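Local coordinates for protein methyltransferase WBDD (Escherichia coli, PDB 4AZS) that regulates the chain length of the O antigen in Escherichia coli O9a, acting as both a kinase and a methyltransferase, at residues F267-P272 against Y286-E291; Q297-F302 against Q358-D363; S347-L352 against A457-K462. One frame throughout, in Å; residues are numbered along the deposited sequence. Where two conformers were deposited one is given.

Interaction 1: residues F267-P272 against Y286-E291. Unlike the reference sequence in segment 286-291: Tyr286 (reference His).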
ATOM      1  N   PHE A 267      36.395  33.067  19.848  1.00 32.07           N
ATOM      2  CA  PHE A 267      36.245  32.963  18.385  1.00 33.93           C
ATOM      3  C   PHE A 267      36.554  31.554  17.864  1.00 32.19           C
ATOM      4  O   PHE A 267      37.601  31.002  18.147  1.00 31.53           O
ATOM      5  CB  PHE A 267      37.205  33.922  17.700  1.00 37.62           C
ATOM      6  CG  PHE A 267      36.815  35.385  17.781  1.00 45.03           C
ATOM      7  CD1 PHE A 267      35.794  35.844  18.636  1.00 48.01           C
ATOM      8  CD2 PHE A 267      37.490  36.323  16.993  1.00 46.91           C
ATOM      9  CE1 PHE A 267      35.470  37.195  18.696  1.00 51.85           C
ATOM     10  CE2 PHE A 267      37.167  37.666  17.056  1.00 53.72           C
ATOM     11  CZ  PHE A 267      36.162  38.108  17.911  1.00 52.95           C
ATOM     12  N   TYR A 268      35.641  30.987  17.092  1.00 31.12           N
ATOM     13  CA  TYR A 268      35.879  29.757  16.398  1.00 31.78           C
ATOM     14  C   TYR A 268      36.524  30.096  15.054  1.00 35.08           C
ATOM     15  O   TYR A 268      36.051  30.959  14.324  1.00 35.83           O
ATOM     16  CB  TYR A 268      34.565  29.010  16.227  1.00 33.37           C
ATOM     17  CG  TYR A 268      34.050  28.518  17.552  1.00 33.47           C
ATOM     18  CD1 TYR A 268      34.630  27.427  18.176  1.00 35.27           C
ATOM     19  CD2 TYR A 268      33.018  29.165  18.209  1.00 35.38           C
ATOM     20  CE1 TYR A 268      34.163  26.965  19.402  1.00 35.09           C
ATOM     21  CE2 TYR A 268      32.540  28.709  19.440  1.00 35.79           C
ATOM     22  CZ  TYR A 268      33.111  27.597  20.023  1.00 34.39           C
ATOM     23  OH  TYR A 268      32.689  27.159  21.267  1.00 34.80           O
ATOM     24  N   TYR A 269      37.656  29.461  14.783  1.00 35.50           N
ATOM     25  CA  TYR A 269      38.309  29.498  13.482  1.00 36.58           C
ATOM     26  C   TYR A 269      37.790  28.314  12.661  1.00 39.05           C
ATOM     27  O   TYR A 269      37.680  28.377  11.455  1.00 43.26           O
ATOM     28  CB  TYR A 269      39.810  29.337  13.678  1.00 35.54           C
ATOM     29  CG  TYR A 269      40.440  30.302  14.594  1.00 37.08           C
ATOM     30  CD1 TYR A 269      39.869  31.525  14.823  1.00 37.84           C
ATOM     31  CD2 TYR A 269      41.654  30.015  15.225  1.00 40.28           C
ATOM     32  CE1 TYR A 269      40.453  32.433  15.659  1.00 40.25           C
ATOM     33  CE2 TYR A 269      42.267  30.957  16.057  1.00 38.63           C
ATOM     34  CZ  TYR A 269      41.657  32.156  16.262  1.00 39.99           C
ATOM     35  OH  TYR A 269      42.190  33.132  17.073  1.00 44.06           O
ATOM     36  N   ASP A 270      37.535  27.205  13.352  1.00 40.86           N
ATOM     37  CA  ASP A 270      37.061  25.947  12.756  1.00 41.04           C
ATOM     38  C   ASP A 270      35.576  25.885  13.150  1.00 44.02           C
ATOM     39  O   ASP A 270      35.252  25.886  14.381  1.00 39.20           O
ATOM     40  CB  ASP A 270      37.875  24.811  13.390  1.00 42.46           C
ATOM     41  CG  ASP A 270      37.385  23.405  13.022  1.00 45.73           C
ATOM     42  OD1 ASP A 270      36.253  23.269  12.476  1.00 44.40           O
ATOM     43  OD2 ASP A 270      38.184  22.454  13.293  1.00 42.74           O
ATOM     44  N   MET A 271      34.696  25.931  12.142  1.00 44.10           N
ATOM     45  CA  MET A 271      33.233  25.896  12.353  1.00 46.71           C
ATOM     46  C   MET A 271      32.625  24.762  11.553  1.00 48.72           C
ATOM     47  O   MET A 271      33.217  24.354  10.580  1.00 45.96           O
ATOM     48  CB  MET A 271      32.586  27.196  11.931  1.00 48.82           C
ATOM     49  CG  MET A 271      32.694  28.293  12.981  1.00 50.15           C
ATOM     50  SD  MET A 271      31.621  28.090  14.439  1.00 54.46           S
ATOM     51  CE  MET A 271      30.068  28.682  13.770  1.00 57.23           C
ATOM     52  N   PRO A 272      31.435  24.250  11.962  1.00 52.87           N
ATOM     53  CA  PRO A 272      30.848  23.172  11.171  1.00 55.93           C
ATOM     54  C   PRO A 272      30.234  23.671   9.876  1.00 63.00           C
ATOM     55  O   PRO A 272      30.094  24.876   9.683  1.00 60.07           O
ATOM     56  CB  PRO A 272      29.751  22.606  12.088  1.00 55.73           C
ATOM     57  CG  PRO A 272      29.388  23.717  13.016  1.00 52.17           C
ATOM     58  CD  PRO A 272      30.664  24.505  13.205  1.00 50.89           C
ATOM     59  N   TYR A 286      42.826  36.407  12.359  1.00 46.25           N
ATOM     60  CA  TYR A 286      43.569  37.647  12.222  1.00 48.48           C
ATOM     61  C   TYR A 286      43.083  38.700  13.215  1.00 46.93           C
ATOM     62  O   TYR A 286      43.872  39.255  13.969  1.00 45.54           O
ATOM     63  CB  TYR A 286      43.467  38.184  10.778  1.00 56.30           C
ATOM     64  CG  TYR A 286      44.177  39.507  10.592  1.00 58.25           C
ATOM     65  CD1 TYR A 286      45.561  39.567  10.497  1.00 60.22           C
ATOM     66  CD2 TYR A 286      43.463  40.697  10.546  1.00 62.59           C
ATOM     67  CE1 TYR A 286      46.216  40.778  10.345  1.00 63.67           C
ATOM     68  CE2 TYR A 286      44.109  41.913  10.399  1.00 65.10           C
ATOM     69  CZ  TYR A 286      45.482  41.948  10.305  1.00 63.39           C
ATOM     70  OH  TYR A 286      46.104  43.159  10.153  1.00 69.29           O
ATOM     71  N   GLU A 287      41.778  38.935  13.244  1.00 45.11           N
ATOM     72  CA  GLU A 287      41.212  39.884  14.192  1.00 46.13           C
ATOM     73  C   GLU A 287      41.539  39.527  15.636  1.00 45.24           C
ATOM     74  O   GLU A 287      41.955  40.390  16.405  1.00 41.01           O
ATOM     75  CB  GLU A 287      39.712  40.116  13.928  1.00 47.35           C
ATOM     76  CG  GLU A 287      39.547  40.789  12.563  1.00 55.54           C
ATOM     77  CD  GLU A 287      38.124  41.090  12.128  1.00 57.37           C
ATOM     78  OE1 GLU A 287      37.153  40.636  12.745  1.00 54.92           O
ATOM     79  OE2 GLU A 287      37.986  41.812  11.132  1.00 63.18           O
ATOM     80  N   LEU A 288      41.435  38.266  16.022  1.00 43.25           N
ATOM     81  CA  LEU A 288      41.613  37.989  17.441  1.00 42.53           C
ATOM     82  C   LEU A 288      43.064  38.102  17.772  1.00 40.89           C
ATOM     83  O   LEU A 288      43.433  38.616  18.818  1.00 40.76           O
ATOM     84  CB  LEU A 288      41.087  36.618  17.863  1.00 47.65           C
ATOM     85  CG  LEU A 288      41.016  36.555  19.398  1.00 52.77           C
ATOM     86  CD1 LEU A 288      39.698  37.102  19.912  1.00 53.33           C
ATOM     87  CD2 LEU A 288      41.275  35.159  19.917  1.00 57.07           C
ATOM     88  N   HIS A 289      43.902  37.605  16.878  1.00 40.42           N
ATOM     89  CA  HIS A 289      45.319  37.748  17.018  1.00 40.95           C
ATOM     90  C   HIS A 289      45.726  39.196  17.079  1.00 40.59           C
ATOM     91  O   HIS A 289      46.501  39.629  17.924  1.00 39.28           O
ATOM     92  CB  HIS A 289      46.010  37.111  15.821  1.00 45.88           C
ATOM     93  CG  HIS A 289      47.482  36.983  15.985  1.00 47.19           C
ATOM     94  ND1 HIS A 289      48.034  35.984  16.702  1.00 49.12           N
ATOM     95  CD2 HIS A 289      48.534  37.761  15.504  1.00 51.26           C
ATOM     96  CE1 HIS A 289      49.381  36.110  16.686  1.00 49.84           C
ATOM     97  NE2 HIS A 289      49.687  37.203  15.957  1.00 52.32           N
ATOM     98  N   ASN A 290      45.249  39.974  16.145  1.00 41.05           N
ATOM     99  CA  ASN A 290      45.581  41.395  16.165  1.00 44.64           C
ATOM    100  C   ASN A 290      45.112  42.071  17.496  1.00 41.99           C
ATOM    101  O   ASN A 290      45.796  42.906  18.083  1.00 38.90           O
ATOM    102  CB  ASN A 290      44.941  42.037  14.946  1.00 48.64           C
ATOM    103  CG  ASN A 290      45.683  43.243  14.474  1.00 54.18           C
ATOM    104  OD1 ASN A 290      46.904  43.260  14.440  1.00 66.71           O
ATOM    105  ND2 ASN A 290      44.949  44.268  14.115  1.00 58.82           N
ATOM    106  N   GLU A 291      43.976  41.633  18.031  1.00 40.81           N
ATOM    107  CA  GLU A 291      43.418  42.276  19.210  0.50 41.70           C
ATOM    108  C   GLU A 291      44.281  41.955  20.435  1.00 42.27           C
ATOM    109  O   GLU A 291      44.598  42.856  21.256  1.00 40.22           O
ATOM    110  CB  GLU A 291      41.953  41.877  19.405  0.50 41.26           C
ATOM    111  CG  GLU A 291      41.294  42.558  20.595  0.50 42.06           C
ATOM    112  CD  GLU A 291      39.772  42.442  20.589  0.50 41.66           C
ATOM    113  OE1 GLU A 291      39.144  42.772  19.554  0.50 36.57           O
ATOM    114  OE2 GLU A 291      39.219  42.031  21.640  0.50 41.30           O
TER

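Interaction 2: residues Q297-F302 against Q358-D363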
ATOM      1  N   GLN A 297      50.039  45.039  24.385  1.00 62.25           N
ATOM      2  CA  GLN A 297      51.055  46.093  24.263  1.00 61.30           C
ATOM      3  C   GLN A 297      50.426  47.387  23.801  1.00 56.01           C
ATOM      4  O   GLN A 297      50.707  47.846  22.709  1.00 55.63           O
ATOM      5  CB  GLN A 297      52.115  45.683  23.230  1.00 68.34           C
ATOM      6  CG  GLN A 297      53.052  44.568  23.661  1.00 75.06           C
ATOM      7  CD  GLN A 297      53.968  44.975  24.799  1.00 79.79           C
ATOM      8  OE1 GLN A 297      54.390  46.128  24.897  1.00 85.90           O
ATOM      9  NE2 GLN A 297      54.270  44.025  25.676  1.00 81.27           N
ATOM     10  N   PRO A 298      49.575  47.997  24.622  1.00 54.35           N
ATOM     11  CA  PRO A 298      48.815  49.127  24.081  1.00 53.57           C
ATOM     12  C   PRO A 298      49.652  50.391  23.945  1.00 55.17           C
ATOM     13  O   PRO A 298      50.667  50.500  24.584  1.00 56.31           O
ATOM     14  CB  PRO A 298      47.689  49.316  25.094  1.00 51.92           C
ATOM     15  CG  PRO A 298      48.180  48.706  26.369  1.00 52.62           C
ATOM     16  CD  PRO A 298      49.299  47.755  26.048  1.00 54.34           C
ATOM     17  N   PRO A 299      49.232  51.335  23.094  1.00 57.45           N
ATOM     18  CA  PRO A 299      49.982  52.576  22.953  1.00 60.97           C
ATOM     19  C   PRO A 299      49.729  53.491  24.113  1.00 61.96           C
ATOM     20  O   PRO A 299      48.608  53.560  24.603  1.00 61.79           O
ATOM     21  CB  PRO A 299      49.393  53.207  21.691  1.00 61.11           C
ATOM     22  CG  PRO A 299      48.006  52.671  21.620  1.00 58.78           C
ATOM     23  CD  PRO A 299      48.102  51.265  22.147  1.00 56.60           C
ATOM     24  N   ALA A 300      50.773  54.187  24.541  1.00 68.02           N
ATOM     25  CA  ALA A 300      50.633  55.222  25.546  1.00 70.62           C
ATOM     26  C   ALA A 300      49.680  56.305  25.003  1.00 70.83           C
ATOM     27  O   ALA A 300      49.664  56.609  23.802  1.00 68.34           O
ATOM     28  CB  ALA A 300      51.995  55.801  25.878  1.00 70.09           C
ATOM     29  N   GLY A 301      48.872  56.869  25.889  1.00 72.20           N
ATOM     30  CA  GLY A 301      47.924  57.913  25.503  1.00 72.78           C
ATOM     31  C   GLY A 301      46.545  57.349  25.198  1.00 71.98           C
ATOM     32  O   GLY A 301      45.627  58.099  24.870  1.00 72.62           O
ATOM     33  N   PHE A 302      46.400  56.028  25.324  1.00 69.10           N
ATOM     34  CA  PHE A 302      45.147  55.331  25.041  1.00 66.54           C
ATOM     35  C   PHE A 302      44.806  54.386  26.185  1.00 60.54           C
ATOM     36  O   PHE A 302      45.601  53.536  26.539  1.00 62.16           O
ATOM     37  CB  PHE A 302      45.274  54.530  23.740  1.00 65.92           C
ATOM     38  CG  PHE A 302      44.012  53.832  23.342  1.00 64.21           C
ATOM     39  CD1 PHE A 302      43.026  54.513  22.643  1.00 64.19           C
ATOM     40  CD2 PHE A 302      43.809  52.500  23.666  1.00 62.50           C
ATOM     41  CE1 PHE A 302      41.864  53.867  22.270  1.00 64.94           C
ATOM     42  CE2 PHE A 302      42.641  51.858  23.308  1.00 61.73           C
ATOM     43  CZ  PHE A 302      41.661  52.545  22.608  1.00 60.55           C
ATOM     44  N   GLN A 358      50.172  58.038  17.902  1.00 47.73           N
ATOM     45  CA  GLN A 358      51.070  56.908  18.173  1.00 49.87           C
ATOM     46  C   GLN A 358      51.219  55.966  16.975  1.00 48.26           C
ATOM     47  O   GLN A 358      51.817  54.911  17.097  1.00 51.30           O
ATOM     48  CB  GLN A 358      50.567  56.101  19.386  1.00 53.52           C
ATOM     49  CG  GLN A 358      50.338  56.923  20.647  1.00 55.01           C
ATOM     50  CD  GLN A 358      51.613  57.605  21.123  1.00 62.35           C
ATOM     51  OE1 GLN A 358      52.701  57.015  21.103  1.00 66.29           O
ATOM     52  NE2 GLN A 358      51.490  58.859  21.540  1.00 69.25           N
ATOM     53  N   GLY A 359      50.653  56.333  15.834  1.00 46.80           N
ATOM     54  CA  GLY A 359      50.756  55.538  14.606  1.00 44.95           C
ATOM     55  C   GLY A 359      49.794  54.368  14.554  1.00 43.24           C
ATOM     56  O   GLY A 359      50.107  53.333  13.972  1.00 43.57           O
ATOM     57  N   PHE A 360      48.626  54.531  15.163  1.00 41.27           N
ATOM     58  CA  PHE A 360      47.582  53.520  15.140  1.00 42.28           C
ATOM     59  C   PHE A 360      46.262  54.106  14.599  1.00 40.74           C
ATOM     60  O   PHE A 360      45.905  55.238  14.899  1.00 36.59           O
ATOM     61  CB  PHE A 360      47.336  52.990  16.558  1.00 43.24           C
ATOM     62  CG  PHE A 360      48.417  52.118  17.075  1.00 45.64           C
ATOM     63  CD1 PHE A 360      48.426  50.769  16.789  1.00 46.50           C
ATOM     64  CD2 PHE A 360      49.436  52.640  17.844  1.00 47.39           C
ATOM     65  CE1 PHE A 360      49.437  49.948  17.260  1.00 48.76           C
ATOM     66  CE2 PHE A 360      50.459  51.829  18.316  1.00 47.87           C
ATOM     67  CZ  PHE A 360      50.459  50.481  18.024  1.00 49.08           C
ATOM     68  N   TRP A 361      45.546  53.303  13.816  1.00 43.24           N
ATOM     69  CA  TRP A 361      44.226  53.637  13.309  1.00 41.10           C
ATOM     70  C   TRP A 361      43.330  52.441  13.443  1.00 41.95           C
ATOM     71  O   TRP A 361      43.791  51.297  13.562  1.00 41.31           O
ATOM     72  CB  TRP A 361      44.288  54.062  11.851  1.00 42.47           C
ATOM     73  CG  TRP A 361      45.137  55.300  11.599  1.00 44.82           C
ATOM     74  CD1 TRP A 361      44.700  56.626  11.507  1.00 41.67           C
ATOM     75  CD2 TRP A 361      46.603  55.369  11.399  1.00 45.78           C
ATOM     76  NE1 TRP A 361      45.756  57.476  11.287  1.00 43.57           N
ATOM     77  CE2 TRP A 361      46.922  56.793  11.203  1.00 45.85           C
ATOM     78  CE3 TRP A 361      47.632  54.439  11.366  1.00 48.02           C
ATOM     79  CZ2 TRP A 361      48.232  57.238  10.989  1.00 47.52           C
ATOM     80  CZ3 TRP A 361      48.946  54.891  11.144  1.00 48.58           C
ATOM     81  CH2 TRP A 361      49.238  56.262  10.967  1.00 49.88           C
ATOM     82  N   HIS A 362      42.034  52.710  13.404  1.00 40.55           N
ATOM     83  CA  HIS A 362      41.030  51.682  13.486  1.00 43.62           C
ATOM     84  C   HIS A 362      40.253  51.662  12.217  1.00 44.24           C
ATOM     85  O   HIS A 362      39.666  52.648  11.839  1.00 42.39           O
ATOM     86  CB  HIS A 362      40.130  51.961  14.670  1.00 43.81           C
ATOM     87  CG  HIS A 362      39.210  50.839  14.998  1.00 45.74           C
ATOM     88  ND1 HIS A 362      38.233  50.443  14.166  1.00 47.41           N
ATOM     89  CD2 HIS A 362      39.105  50.041  16.136  1.00 49.18           C
ATOM     90  CE1 HIS A 362      37.562  49.406  14.723  1.00 50.26           C
ATOM     91  NE2 HIS A 362      38.091  49.169  15.927  1.00 51.10           N
ATOM     92  N   ASP A 363      40.211  50.506  11.575  1.00 47.34           N
ATOM     93  CA  ASP A 363      39.708  50.351  10.212  1.00 52.83           C
ATOM     94  C   ASP A 363      38.182  50.202  10.115  1.00 56.53           C
ATOM     95  O   ASP A 363      37.641  50.090   9.016  1.00 60.32           O
ATOM     96  CB  ASP A 363      40.354  49.068   9.646  1.00 64.08           C
ATOM     97  CG  ASP A 363      40.370  49.011   8.136  1.00 69.61           C
ATOM     98  OD1 ASP A 363      40.003  50.008   7.471  1.00 76.45           O
ATOM     99  OD2 ASP A 363      40.768  47.946   7.622  1.00 76.31           O
TER

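Interaction 3: residues S347-L352 against A457-K462. With SO4 (sulfate ion), chain L.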
ATOM      1  N   SER A 347      34.378  62.292  22.515  1.00 39.39           N
ATOM      2  CA  SER A 347      35.203  61.308  23.223  1.00 41.47           C
ATOM      3  C   SER A 347      35.846  60.318  22.238  1.00 39.32           C
ATOM      4  O   SER A 347      37.027  60.020  22.329  1.00 37.58           O
ATOM      5  CB  SER A 347      34.403  60.573  24.323  1.00 40.85           C
ATOM      6  OG  SER A 347      33.238  59.928  23.818  1.00 42.75           O
ATOM      7  N   LEU A 348      35.085  59.867  21.255  1.00 40.07           N
ATOM      8  CA  LEU A 348      35.622  58.903  20.291  1.00 39.43           C
ATOM      9  C   LEU A 348      36.717  59.559  19.456  1.00 39.98           C
ATOM     10  O   LEU A 348      37.796  58.989  19.270  1.00 38.78           O
ATOM     11  CB  LEU A 348      34.487  58.393  19.424  1.00 41.53           C
ATOM     12  CG  LEU A 348      34.727  57.092  18.679  1.00 48.71           C
ATOM     13  CD1 LEU A 348      34.952  55.927  19.647  1.00 50.41           C
ATOM     14  CD2 LEU A 348      33.541  56.830  17.766  1.00 49.48           C
ATOM     15  N   LEU A 349      36.465  60.783  18.986  1.00 38.38           N
ATOM     16  CA  LEU A 349      37.445  61.482  18.188  1.00 39.63           C
ATOM     17  C   LEU A 349      38.701  61.747  18.956  1.00 38.05           C
ATOM     18  O   LEU A 349      39.800  61.629  18.407  1.00 34.82           O
ATOM     19  CB  LEU A 349      36.902  62.810  17.653  1.00 41.91           C
ATOM     20  CG  LEU A 349      36.097  62.622  16.378  1.00 43.70           C
ATOM     21  CD1 LEU A 349      35.386  63.906  16.003  1.00 45.46           C
ATOM     22  CD2 LEU A 349      37.042  62.147  15.277  1.00 43.63           C
ATOM     23  N   ARG A 350      38.555  62.110  20.228  1.00 37.75           N
ATOM     24  CA  ARG A 350      39.732  62.284  21.055  1.00 40.45           C
ATOM     25  C   ARG A 350      40.560  60.996  21.123  1.00 39.26           C
ATOM     26  O   ARG A 350      41.774  61.042  21.002  1.00 38.73           O
ATOM     27  CB  ARG A 350      39.376  62.807  22.460  1.00 44.27           C
ATOM     28  CG  ARG A 350      38.970  64.283  22.448  1.00 44.33           C
ATOM     29  CD  ARG A 350      38.836  64.902  23.845  1.00 46.93           C
ATOM     30  NE  ARG A 350      37.725  64.327  24.611  1.00 50.86           N
ATOM     31  CZ  ARG A 350      36.453  64.722  24.546  1.00 52.63           C
ATOM     32  NH1 ARG A 350      36.070  65.693  23.733  1.00 54.64           N
ATOM     33  NH2 ARG A 350      35.554  64.121  25.300  1.00 57.91           N
ATOM     34  N   SER A 351      39.931  59.841  21.275  1.00 38.71           N
ATOM     35  CA  SER A 351      40.739  58.644  21.393  1.00 41.35           C
ATOM     36  C   SER A 351      41.346  58.275  20.021  1.00 41.30           C
ATOM     37  O   SER A 351      42.490  57.801  19.951  1.00 38.04           O
ATOM     38  CB  SER A 351      39.952  57.474  22.028  1.00 44.59           C
ATOM     39  OG  SER A 351      39.060  56.885  21.107  1.00 49.43           O
ATOM     40  N   LEU A 352      40.613  58.539  18.931  1.00 38.85           N
ATOM     41  CA  LEU A 352      41.133  58.245  17.595  1.00 38.86           C
ATOM     42  C   LEU A 352      42.328  59.140  17.259  1.00 38.05           C
ATOM     43  O   LEU A 352      43.338  58.686  16.681  1.00 37.27           O
ATOM     44  CB  LEU A 352      40.039  58.364  16.519  1.00 39.07           C
ATOM     45  CG  LEU A 352      38.893  57.350  16.669  1.00 38.41           C
ATOM     46  CD1 LEU A 352      37.769  57.652  15.700  1.00 37.37           C
ATOM     47  CD2 LEU A 352      39.368  55.916  16.494  1.00 40.46           C
ATOM     48  N   ALA A 457      40.327  68.499  15.654  1.00 32.88           N
ATOM     49  CA  ALA A 457      40.476  69.951  15.848  1.00 32.99           C
ATOM     50  C   ALA A 457      39.300  70.705  15.223  1.00 33.85           C
ATOM     51  O   ALA A 457      38.760  71.642  15.820  1.00 32.31           O
ATOM     52  CB  ALA A 457      41.808  70.452  15.301  1.00 33.38           C
ATOM     53  N   LEU A 458      38.860  70.273  14.047  1.00 32.64           N
ATOM     54  CA  LEU A 458      37.772  70.980  13.413  1.00 33.08           C
ATOM     55  C   LEU A 458      36.483  70.695  14.202  1.00 35.49           C
ATOM     56  O   LEU A 458      35.640  71.583  14.347  1.00 35.01           O
ATOM     57  CB  LEU A 458      37.649  70.634  11.931  1.00 31.17           C
ATOM     58  CG  LEU A 458      38.685  71.259  11.005  1.00 30.67           C
ATOM     59  CD1 LEU A 458      38.583  70.703   9.598  1.00 31.30           C
ATOM     60  CD2 LEU A 458      38.553  72.763  10.950  1.00 31.45           C
ATOM     61  N   PHE A 459      36.344  69.481  14.733  1.00 34.16           N
ATOM     62  CA  PHE A 459      35.180  69.135  15.501  1.00 34.76           C
ATOM     63  C   PHE A 459      35.019  70.028  16.725  1.00 35.87           C
ATOM     64  O   PHE A 459      33.948  70.534  16.978  1.00 35.08           O
ATOM     65  CB  PHE A 459      35.208  67.675  15.945  1.00 38.79           C
ATOM     66  CG  PHE A 459      34.108  67.339  16.912  1.00 39.92           C
ATOM     67  CD1 PHE A 459      32.867  66.946  16.447  1.00 41.43           C
ATOM     68  CD2 PHE A 459      34.306  67.478  18.283  1.00 41.49           C
ATOM     69  CE1 PHE A 459      31.842  66.644  17.333  1.00 43.67           C
ATOM     70  CE2 PHE A 459      33.287  67.181  19.177  1.00 42.88           C
ATOM     71  CZ  PHE A 459      32.064  66.748  18.699  1.00 44.10           C
ATOM     72  N   GLU A 460      36.100  70.246  17.452  1.00 36.55           N
ATOM     73  CA  GLU A 460      36.096  71.141  18.611  1.00 40.78           C
ATOM     74  C   GLU A 460      35.759  72.613  18.319  1.00 42.90           C
ATOM     75  O   GLU A 460      35.326  73.348  19.191  1.00 40.92           O
ATOM     76  CB  GLU A 460      37.455  71.041  19.315  1.00 44.32           C
ATOM     77  CG  GLU A 460      37.594  69.724  20.104  1.00 49.99           C
ATOM     78  CD  GLU A 460      39.034  69.385  20.508  1.00 57.04           C
ATOM     79  OE1 GLU A 460      39.957  70.197  20.228  1.00 55.73           O
ATOM     80  OE2 GLU A 460      39.246  68.288  21.101  1.00 58.61           O
ATOM     81  N   LYS A 461      35.950  73.064  17.088  1.00 40.97           N
ATOM     82  CA  LYS A 461      35.699  74.445  16.774  1.00 39.84           C
ATOM     83  C   LYS A 461      34.504  74.567  15.850  1.00 39.56           C
ATOM     84  O   LYS A 461      34.325  75.600  15.203  1.00 36.77           O
ATOM     85  CB  LYS A 461      36.941  75.030  16.105  1.00 42.58           C
ATOM     86  CG  LYS A 461      38.189  74.946  16.975  1.00 42.13           C
ATOM     87  CD  LYS A 461      38.178  75.989  18.094  1.00 45.46           C
ATOM     88  CE  LYS A 461      39.374  75.794  19.015  1.00 50.77           C
ATOM     89  NZ  LYS A 461      39.775  77.024  19.747  1.00 56.18           N
ATOM     90  N   LYS A 462      33.705  73.504  15.749  1.00 37.05           N
ATOM     91  CA  LYS A 462      32.670  73.474  14.721  1.00 39.57           C
ATOM     92  C   LYS A 462      31.669  74.637  14.858  1.00 42.09           C
ATOM     93  O   LYS A 462      31.182  75.120  13.856  1.00 41.01           O
ATOM     94  CB  LYS A 462      31.947  72.127  14.638  1.00 41.59           C
ATOM     95  CG  LYS A 462      31.210  71.728  15.893  1.00 40.14           C
ATOM     96  CD  LYS A 462      30.664  70.319  15.736  1.00 44.93           C
ATOM     97  CE  LYS A 462      29.977  69.851  17.011  1.00 44.92           C
ATOM     98  NZ  LYS A 462      30.914  69.985  18.166  1.00 49.89           N
TER
HETATM   99  S   SO4 L1484      37.330  61.748  27.317  1.00 91.93           S
HETATM  100  O1  SO4 L1484      36.688  62.385  26.149  1.00 78.70           O
HETATM  101  O2  SO4 L1484      38.801  61.887  27.192  1.00 85.57           O
HETATM  102  O3  SO4 L1484      36.945  60.311  27.396  1.00 92.03           O
HETATM  103  O4  SO4 L1484      36.849  62.445  28.534  1.00 96.53           O

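Interaction 1: residues F267-P272 against Y286-E291
A buried, largely apolar contact, with no hydrogen bond across it, joins Leu288 of helix 278-296 to Phe267 and Tyr269, which sit at and just beyond the end of strand 262-268, an inner strand of the antiparallel five-stranded sheet. The evidence for a CH-pi interaction is direct: Leu288 CD1 lies 3.8 Å from the centroid of the Phe267 ring and 15° off its normal, so the methyl stands over a face. The other touch is at the ring rim, where Phe267 CD2 is 3.7 Å from Leu288 CB.

By order and kinase family, strand and helix probably correspond to β3 and αC. Glu291 has two conformers; in one, a salt bridge to Lys265 is consistent with the kinase lysine-glutamate link, though the alternate copy leaves it doubtful. The Phe267 side chain lies about 7 Å from the bound AMP.

Leu288 sets CG anti to its backbone N (chi1 -167°), and its two methyls serve different neighbours: CD1 takes the phenylalanine face, while CD2 stands 3.6 Å from Tyr269 OH. The side chains of Tyr269 and Leu288 cross at about a right angle, and Leu288 CB is 3.7 Å from the same hydroxyl oxygen. This phenol touches only carbon of Leu288, its polar partner being Glu312 OE1 on strand 307-312. Glu312 also accepts from the helix side, its OE2 being hydrogen-bonded to His289 ND1.

Interaction 2: residues Q297-F302 against Q358-D363
Pro299 and Ala300, in the loop that follows helix 278-296, pack against Gln358 and Phe360, in the segment leading from helix 341-357 towards the presumed catalytic loop, whose His362-Asp363-Asp364 resembles the HRD motif of kinases. By topology this probably corresponds to the αC-β4 loop resting at the end of αE. His362 NE2 is hydrogen-bonded to Asp382 O, as expected for the histidine of that motif.

Both partners are shaped by turns. Residues 299 to 302 form a type II turn, with Gly301 at positive phi (95°) and only a weak Phe302 N to Pro299 O bond. On the other side Gly359 is the C-prime residue of a Schellman motif, with Phe360 N bonded to Leu355 O and Gly359 N to Glu356 O; the chain leaves the helix there and Phe360 is directed at the loop.

The apolar part centres on the Pro299 ring. Its CB is 3.8 Å from Phe360 CE2, and its CG is 4.0 Å from Phe360 CD2, so two proline carbons sit by the CD2-CE2 bond, approaching the ring obliquely. Leu355 of helix 341-357 touches both residues and extends this patch. Pro299 CB also meets Gln358 CB, at 3.9 Å.

Gln358 forms the outer part of the contact. A bend at chi2 (-60°) turns its amide aside, running it past the Ala300 carbonyl, and no hydrogen bond spans the segments: Gln358 NE2 stays 3.7 Å from Ala300 O. The closest approach to that carbonyl oxygen is instead made by a methylene, Gln358 CG, at 3.2 Å from Ala300 O.

Interaction 3: residues S347-L352 against A457-K462
Leu349 carries CG anti to its carbonyl carbon (chi1 -84°) and Phe459 carries CG anti to its backbone N (chi1 172°), and these settings bring the two side chains together at an oblique crossing. The contact is a helix-helix one: helix 341-357, probably the counterpart of αE in the kinase C-lobe, meets the end of helix 452-460 from later in the chain.

One methyl does the work. Leu349 CD1 is 3.8 Å from Phe459 CB, equally near CG, and only slightly farther from CD1 of the ring. Trp438 of helix 435-443 touches Leu349 and meets the Phe459 ring edge-to-face, while Phe403 of helix 397-410 also packs on Leu349.

Towards the surface, the carboxylate of Glu460 meets the aliphatic chain of Arg350, Glu460 OE2 lying 4.2 Å from Arg350 CG, with no salt bridge. The guanidinium has a sulfate, probably from the crystallisation liquor, at its edge; that ion's placement is doubtful. Lys462 reaches across to Phe459, forming a salt bridge with Glu342 and a weak bond to Phe459 O, and its NZ stands 3.4 Å above the Phe459 ring plane, offset toward the rim.

How the interactions relate
Interaction 1 is the buried one, with all its touching residues enclosed; interactions 2 and 3 each mix buried and exposed residues. Helix 278-296 carries one side of interaction 1, and the loop after it carries one side of interaction 2, yet the two contacts do not touch, their nearest atoms lying about 7 Å apart. Helix 341-357 supplies a segment to interaction 3 and runs directly into 358-363 of interaction 2; these two contacts meet, Phe302 CE1 being 4.1 Å from Ser351 CB. No hydrogen bond crosses any of the three. Methyl over aromatic face marks the contact between strand and helix, proline beside phenylalanine the loop, and leucine on phenylalanine with a charged fringe the outlying helices.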